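Local coordinates for protein beta-N-acetylglucosaminidase (PDB 3WO8) that probably hydrolyses terminal non-reducing N-acetyl-D-hexosamine residues from N-acetyl-beta-D-hexosaminides, as a dimeric glycoside hydrolase of family 3, at residues 88-91 with 92-96; 111-114 with 115-119; 271-274 with 275-279. All coordinates share one frame; numbering follows the deposited sequence.

How the interactions relate
All three interactions are local contacts in the TIM-barrel domain of this family 3 glycosidase, and they come in series along the chain. Interaction 1 is the start of helix 92-96. Interaction 2 is the end of helix 100-117, the next helix along. Their centres are about 20 Å apart, their nearest atoms about 8 Å. Both touch the second subunit, so this pair of helices belongs to the dimer interface. Interaction 3 lies much later, on helix 269-279. Its centre is about 35 Å from that of interaction 1 and about 32 Å from that of interaction 2. No other chain touches it. It joins successive turns of a helix around the barrel, away from the dimer interface.

Interaction 1 of 3, residues 88-91 with 92-96; sequences SSPG and NLAFG
Ser89 OG does two jobs here. It meets the edge of the Phe95 ring, lying in the ring plane 3.3 Å from CE2, and it also accepts a hydrogen bond from Gly91 N at 2.9 Å. That second bond, two residues on, makes an ST turn. The torsion explains it: OG is turned away from its own backbone N (chi1 159°) and sits beside the carbonyl carbon, on the way to Gly91. Pro90 lies across Phe95 at about a right angle, its CD 4.1 Å from Phe95 CE2. On its other carbons Pro90 meets the next turn, with CB 3.8 Å from Ala94 CB. Gly91 is the N-cap residue. A side chain at its backbone angles would jam against Pro90 O. Its own carbonyl takes the first bond of the helix, Phe95 N to Gly91 O at 3.0 Å. A water completes the start. It donates to Pro90 O at 2.7 Å and accepts from Ala94 N at 3.1 Å, so this early helical N-H is satisfied. Phe95 also packs on Val102 and Thr103 of helix 100-117. Val339 of the second subunit touches Phe95, and Ser340 of that subunit touches Pro90. The arrangement is an ST turn leading into a glycine N-cap, set at the dimer interface of a TIM-barrel enzyme.

Interaction 2 of 3, residues 111-114 with 115-119; sequences GKIM and EIVGL
Ile116 lies over the preceding helical turn and can be followed outward along its longer branch. Ile116 CB faces two carbonyl oxygens of the turn before, 3.7 Å from Ile113 O and about as far from Lys112 O. CG1 stands opposite the carbonyl carbon (chi1 -77°), which sends this branch back toward Lys112 O, 3.5 Å from CG1. CD1, the tip, stays near that oxygen and ends 4.2 Å from Lys112 NZ. The lysine chain bends at chi2 and chi4, and this brings its ammonium group to the methyl. The same NZ is near Glu115 OE2, but too far for a salt bridge. The two charges probably attract only loosely. One residue further along, Ile113 CG2 meets Val117 CG2 at 4.1 Å.

Backbone bonds of the i to i+4 kind run from Glu115, Ile116 and Val117. Then the helix stops. Met114 O accepts twice: from Gly118 N at 2.8 Å, in the carbonyl plane, and from Leu119 N at 2.9 Å, from above that plane. Gly118 has positive phi and is the C-prime residue of a Schellman motif, defined by Leu119 N with Met114 O and Gly118 N with Glu115 O. Met114 CB and Leu119 CB touch at 3.9 Å, the apolar contact that commonly goes with this motif.

Val117 packs on Leu56 and Leu119 on Met60, both of the neighbouring helix 53-66. Ile113 touches Ile116 of the second subunit, and Ile116 touches Val109 of that subunit. This end of helix 100-117 thus packs on helix 53-66 and also on the second subunit, and the Schellman turn leads the chain into strand 121-122.

Interaction 3 of 3, residues 271-274 with 275-279; sequences EIVS and LFLNA
Glu271 meets Leu275 one turn on, with its CB 4.0 Å from Leu275 CD1. Its carbonyl oxygen accepts two bonds. Leu275 N comes nearly along the C=O axis at 2.7 Å, with an N-H...O angle of 167°. Ser274 OG donates at 2.9 Å from above the carbonyl plane. The carboxylate of Glu271 leads away from Leu275, and OE2 accepts from Ser268 N, just before the helix.

Ile272 comes next. Its carbonyl takes Phe276 N at 3.1 Å. Val273 points the same way as Leu277 and lies beside it, CG1 to CD1 at 3.9 Å. Both touch Leu299 of helix 292-304.

Ser274 closes the segment. Its OG sits between its own backbone N and carbonyl carbon (chi1 87°), which turns the hydroxyl back to Glu271 O and places it 3.8 Å from Leu275 CD2. Ser274 O takes Asn278 N at 3.0 Å. Asn278 OD1 is held by Gln309 N.

With only a methyl group, an alanine at Leu275 would probably leave Glu271 CB without the branch that rests on it and open a gap beside the Ser274 hydroxyl.

The regular i to i+4 bonding, with a serine hydroxyl folded back on the carbonyl three residues earlier, is common in helices. This one belongs to the beta-alpha-beta crossover between the parallel neighbouring strands 253-257 and 283-286 of the TIM barrel.

Interaction 1 of 3, residues 88-91 with 92-96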
loop_
_atom_site.group_PDB
_atom_site.type_symbol
_atom_site.label_atom_id
_atom_site.label_comp_id
_atom_site.label_asym_id
_atom_site.label_seq_id
_atom_site.Cartn_x
_atom_site.Cartn_y
_atom_site.Cartn_z
ATOM N N SER B 88 -1.725 2.296 -7.599
ATOM C CA SER B 88 -2.575 1.868 -8.662
ATOM C C SER B 88 -2.165 2.532 -9.955
ATOM O O SER B 88 -1.516 3.549 -9.947
ATOM C CB SER B 88 -4.050 2.119 -8.330
ATOM O OG SER B 88 -4.900 1.763 -9.418
ATOM N N SER B 89 -2.554 1.894 -11.050
ATOM C CA SER B 89 -2.107 2.181 -12.405
ATOM C C SER B 89 -3.371 2.254 -13.235
ATOM O O SER B 89 -4.312 1.548 -12.964
ATOM C CB SER B 89 -1.231 1.017 -12.909
ATOM O OG SER B 89 -1.125 0.954 -14.341
ATOM N N PRO B 90 -3.415 3.100 -14.255
ATOM C CA PRO B 90 -4.599 2.949 -15.055
ATOM C C PRO B 90 -4.632 1.688 -15.905
ATOM O O PRO B 90 -5.697 1.386 -16.428
ATOM C CB PRO B 90 -4.610 4.198 -15.915
ATOM C CG PRO B 90 -3.185 4.622 -15.974
ATOM C CD PRO B 90 -2.578 4.223 -14.670
ATOM N N GLY B 91 -3.510 0.966 -16.040
ATOM C CA GLY B 91 -3.433 -0.196 -16.936
ATOM C C GLY B 91 -2.731 -0.054 -18.324
ATOM O O GLY B 91 -2.704 1.025 -18.951
ATOM N N ASN B 92 -2.198 -1.180 -18.809
ATOM C CA ASN B 92 -1.461 -1.282 -20.067
ATOM C C ASN B 92 -2.068 -0.588 -21.291
ATOM O O ASN B 92 -1.344 -0.086 -22.120
ATOM C CB ASN B 92 -1.237 -2.747 -20.418
ATOM C CG ASN B 92 -0.290 -3.452 -19.461
ATOM O OD1 ASN B 92 0.196 -2.861 -18.515
ATOM N ND2 ASN B 92 -0.020 -4.737 -19.722
ATOM N N LEU B 93 -3.377 -0.570 -21.435
ATOM C CA LEU B 93 -3.970 0.095 -22.598
ATOM C C LEU B 93 -3.734 1.606 -22.502
ATOM O O LEU B 93 -3.248 2.247 -23.433
ATOM C CB LEU B 93 -5.454 -0.228 -22.718
ATOM C CG LEU B 93 -6.079 0.168 -24.057
ATOM C CD1 LEU B 93 -5.421 -0.595 -25.201
ATOM C CD2 LEU B 93 -7.595 -0.031 -24.084
ATOM N N ALA B 94 -4.038 2.166 -21.353
ATOM C CA ALA B 94 -3.664 3.549 -21.077
ATOM C C ALA B 94 -2.168 3.824 -21.319
ATOM O O ALA B 94 -1.803 4.781 -21.962
ATOM C CB ALA B 94 -4.051 3.914 -19.648
ATOM N N PHE B 95 -1.319 2.979 -20.779
ATOM C CA PHE B 95 0.108 3.160 -20.897
ATOM C C PHE B 95 0.595 3.031 -22.340
ATOM O O PHE B 95 1.638 3.589 -22.703
ATOM C CB PHE B 95 0.845 2.124 -20.026
ATOM C CG PHE B 95 1.221 2.630 -18.659
ATOM C CD1 PHE B 95 2.324 3.420 -18.490
ATOM C CD2 PHE B 95 0.493 2.293 -17.555
ATOM C CE1 PHE B 95 2.703 3.874 -17.233
ATOM C CE2 PHE B 95 0.860 2.726 -16.298
ATOM C CZ PHE B 95 1.963 3.524 -16.137
ATOM N N GLY B 96 -0.138 2.257 -23.134
ATOM C CA GLY B 96 0.154 2.077 -24.540
ATOM C C GLY B 96 0.034 3.350 -25.368
ATOM O O GLY B 96 0.593 3.448 -26.451
HETATM O O HOH W 1 -5.581 0.812 -19.028
#

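Interaction 2 of 3, residues 111-114 with 115-119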
loop_
_atom_site.group_PDB
_atom_site.type_symbol
_atom_site.label_atom_id
_atom_site.label_comp_id
_atom_site.label_asym_id
_atom_site.label_seq_id
_atom_site.Cartn_x
_atom_site.Cartn_y
_atom_site.Cartn_z
ATOM N N GLY B 111 8.059 -2.913 -9.263
ATOM C CA GLY B 111 9.108 -3.862 -8.923
ATOM C C GLY B 111 9.797 -3.582 -7.586
ATOM O O GLY B 111 10.016 -4.511 -6.775
ATOM N N LYS B 112 10.170 -2.325 -7.363
ATOM C CA LYS B 112 10.950 -2.002 -6.190
ATOM C C LYS B 112 10.077 -2.233 -4.940
ATOM O O LYS B 112 10.505 -2.791 -3.942
ATOM C CB LYS B 112 11.507 -0.570 -6.298
ATOM C CG LYS B 112 12.577 -0.239 -5.267
ATOM C CD LYS B 112 13.959 -0.838 -5.595
ATOM C CE LYS B 112 14.998 -0.652 -4.480
ATOM N NZ LYS B 112 14.561 -1.246 -3.181
ATOM N N ILE B 113 8.809 -1.881 -5.029
ATOM C CA ILE B 113 7.899 -2.189 -3.938
ATOM C C ILE B 113 7.654 -3.705 -3.719
ATOM O O ILE B 113 7.622 -4.194 -2.598
ATOM C CB ILE B 113 6.589 -1.408 -4.123
ATOM C CG1 ILE B 113 6.893 0.103 -3.947
ATOM C CG2 ILE B 113 5.565 -1.856 -3.089
ATOM C CD1 ILE B 113 5.738 0.992 -4.375
ATOM N N MET B 114 7.475 -4.449 -4.788
ATOM C CA MET B 114 7.271 -5.871 -4.634
ATOM C C MET B 114 8.444 -6.431 -3.872
ATOM O O MET B 114 8.313 -7.259 -2.963
ATOM C CB MET B 114 7.152 -6.530 -6.007
ATOM C CG MET B 114 5.762 -6.438 -6.598
ATOM S SD MET B 114 5.846 -6.632 -8.377
ATOM C CE MET B 114 4.264 -5.990 -8.924
ATOM N N GLU B 115 9.610 -5.911 -4.214
ATOM C CA GLU B 115 10.828 -6.408 -3.651
ATOM C C GLU B 115 10.943 -6.209 -2.151
ATOM O O GLU B 115 11.385 -7.102 -1.407
ATOM C CB GLU B 115 11.979 -5.728 -4.322
ATOM C CG GLU B 115 13.242 -6.528 -4.186
ATOM C CD GLU B 115 14.322 -5.709 -3.612
ATOM O OE1 GLU B 115 14.279 -5.519 -2.375
ATOM O OE2 GLU B 115 15.157 -5.251 -4.421
ATOM N N ILE B 116 10.561 -5.006 -1.725
ATOM C CA ILE B 116 10.583 -4.633 -0.328
ATOM C C ILE B 116 9.618 -5.520 0.444
ATOM O O ILE B 116 9.883 -5.908 1.587
ATOM C CB ILE B 116 10.227 -3.154 -0.184
ATOM C CG1 ILE B 116 11.437 -2.328 -0.575
ATOM C CG2 ILE B 116 9.852 -2.815 1.244
ATOM C CD1 ILE B 116 11.166 -0.855 -0.810
ATOM N N VAL B 117 8.511 -5.838 -0.206
ATOM C CA VAL B 117 7.444 -6.598 0.408
ATOM C C VAL B 117 7.891 -8.049 0.533
ATOM O O VAL B 117 7.543 -8.742 1.482
ATOM C CB VAL B 117 6.206 -6.533 -0.492
ATOM C CG1 VAL B 117 5.135 -7.454 0.007
ATOM C CG2 VAL B 117 5.640 -5.132 -0.569
ATOM N N GLY B 118 8.632 -8.514 -0.468
ATOM C CA GLY B 118 9.227 -9.826 -0.420
ATOM C C GLY B 118 8.931 -10.679 -1.627
ATOM O O GLY B 118 9.297 -11.826 -1.668
ATOM N N LEU B 119 8.205 -10.140 -2.578
ATOM C CA LEU B 119 8.018 -10.795 -3.831
ATOM C C LEU B 119 9.306 -10.694 -4.649
ATOM O O LEU B 119 10.023 -9.683 -4.604
ATOM C CB LEU B 119 6.907 -10.117 -4.624
ATOM C CG LEU B 119 5.438 -10.238 -4.232
ATOM C CD1 LEU B 119 5.130 -11.581 -3.587
ATOM C CD2 LEU B 119 5.044 -9.083 -3.334
#

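Interaction 3 of 3, residues 271-274 with 275-279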
loop_
_atom_site.group_PDB
_atom_site.type_symbol
_atom_site.label_atom_id
_atom_site.label_comp_id
_atom_site.label_asym_id
_atom_site.label_seq_id
_atom_site.Cartn_x
_atom_site.Cartn_y
_atom_site.Cartn_z
ATOM N N GLU B 271 -1.595 -37.010 -18.672
ATOM C CA GLU B 271 -1.295 -36.404 -19.951
ATOM C C GLU B 271 -0.719 -34.995 -19.735
ATOM O O GLU B 271 0.226 -34.590 -20.406
ATOM C CB GLU B 271 -2.568 -36.300 -20.823
ATOM C CG GLU B 271 -3.251 -37.618 -21.243
ATOM C CD GLU B 271 -4.732 -37.426 -21.580
ATOM O OE1 GLU B 271 -5.171 -37.732 -22.712
ATOM O OE2 GLU B 271 -5.469 -36.926 -20.702
ATOM N N ILE B 272 -1.300 -34.257 -18.793
ATOM C CA ILE B 272 -0.936 -32.871 -18.546
ATOM C C ILE B 272 0.527 -32.765 -18.127
ATOM O O ILE B 272 1.317 -32.115 -18.801
ATOM C CB ILE B 272 -1.892 -32.255 -17.501
ATOM C CG1 ILE B 272 -3.208 -31.843 -18.187
ATOM C CG2 ILE B 272 -1.275 -31.046 -16.813
ATOM C CD1 ILE B 272 -4.292 -31.308 -17.258
ATOM N N VAL B 273 0.885 -33.420 -17.030
ATOM C CA VAL B 273 2.274 -33.414 -16.530
ATOM C C VAL B 273 3.254 -33.833 -17.626
ATOM O O VAL B 273 4.329 -33.242 -17.782
ATOM C CB VAL B 273 2.462 -34.382 -15.332
ATOM C CG1 VAL B 273 3.882 -34.353 -14.790
ATOM C CG2 VAL B 273 1.507 -34.043 -14.195
ATOM N N SER B 274 2.875 -34.866 -18.370
ATOM C CA SER B 274 3.713 -35.417 -19.432
ATOM C C SER B 274 3.823 -34.505 -20.646
ATOM O O SER B 274 4.906 -34.207 -21.091
ATOM C CB SER B 274 3.183 -36.784 -19.885
ATOM O OG SER B 274 2.188 -36.641 -20.897
ATOM N N LEU B 275 2.713 -34.073 -21.201
ATOM C CA LEU B 275 2.790 -33.331 -22.432
ATOM C C LEU B 275 3.583 -32.062 -22.211
ATOM O O LEU B 275 4.422 -31.686 -23.035
ATOM C CB LEU B 275 1.394 -33.038 -22.972
ATOM C CG LEU B 275 0.642 -34.340 -23.280
ATOM C CD1 LEU B 275 -0.790 -34.069 -23.691
ATOM C CD2 LEU B 275 1.360 -35.168 -24.338
ATOM N N PHE B 276 3.341 -31.432 -21.064
ATOM C CA PHE B 276 3.979 -30.161 -20.730
ATOM C C PHE B 276 5.486 -30.337 -20.548
ATOM O O PHE B 276 6.278 -29.768 -21.311
ATOM C CB PHE B 276 3.318 -29.561 -19.482
ATOM C CG PHE B 276 3.986 -28.331 -18.969
ATOM C CD1 PHE B 276 3.748 -27.100 -19.559
ATOM C CD2 PHE B 276 4.842 -28.408 -17.870
ATOM C CE1 PHE B 276 4.366 -25.956 -19.087
ATOM C CE2 PHE B 276 5.455 -27.272 -17.384
ATOM C CZ PHE B 276 5.212 -26.037 -17.989
ATOM N N LEU B 277 5.886 -31.135 -19.567
ATOM C CA LEU B 277 7.313 -31.315 -19.307
ATOM C C LEU B 277 8.105 -31.787 -20.540
ATOM O O LEU B 277 9.206 -31.296 -20.828
ATOM C CB LEU B 277 7.511 -32.292 -18.161
ATOM C CG LEU B 277 7.241 -31.743 -16.758
ATOM C CD1 LEU B 277 7.312 -32.854 -15.723
ATOM C CD2 LEU B 277 8.249 -30.681 -16.369
ATOM N N ASN B 278 7.518 -32.727 -21.274
ATOM C CA ASN B 278 8.113 -33.255 -22.504
ATOM C C ASN B 278 8.109 -32.240 -23.629
ATOM O O ASN B 278 8.972 -32.311 -24.500
ATOM C CB ASN B 278 7.425 -34.559 -22.957
ATOM C CG ASN B 278 7.670 -35.719 -21.988
ATOM O OD1 ASN B 278 8.657 -35.724 -21.224
ATOM N ND2 ASN B 278 6.768 -36.692 -21.994
ATOM N N ALA B 279 7.166 -31.295 -23.610
ATOM C CA ALA B 279 7.161 -30.226 -24.595
ATOM C C ALA B 279 8.308 -29.234 -24.344
ATOM O O ALA B 279 8.637 -28.404 -25.201
ATOM C CB ALA B 279 5.818 -29.509 -24.605
#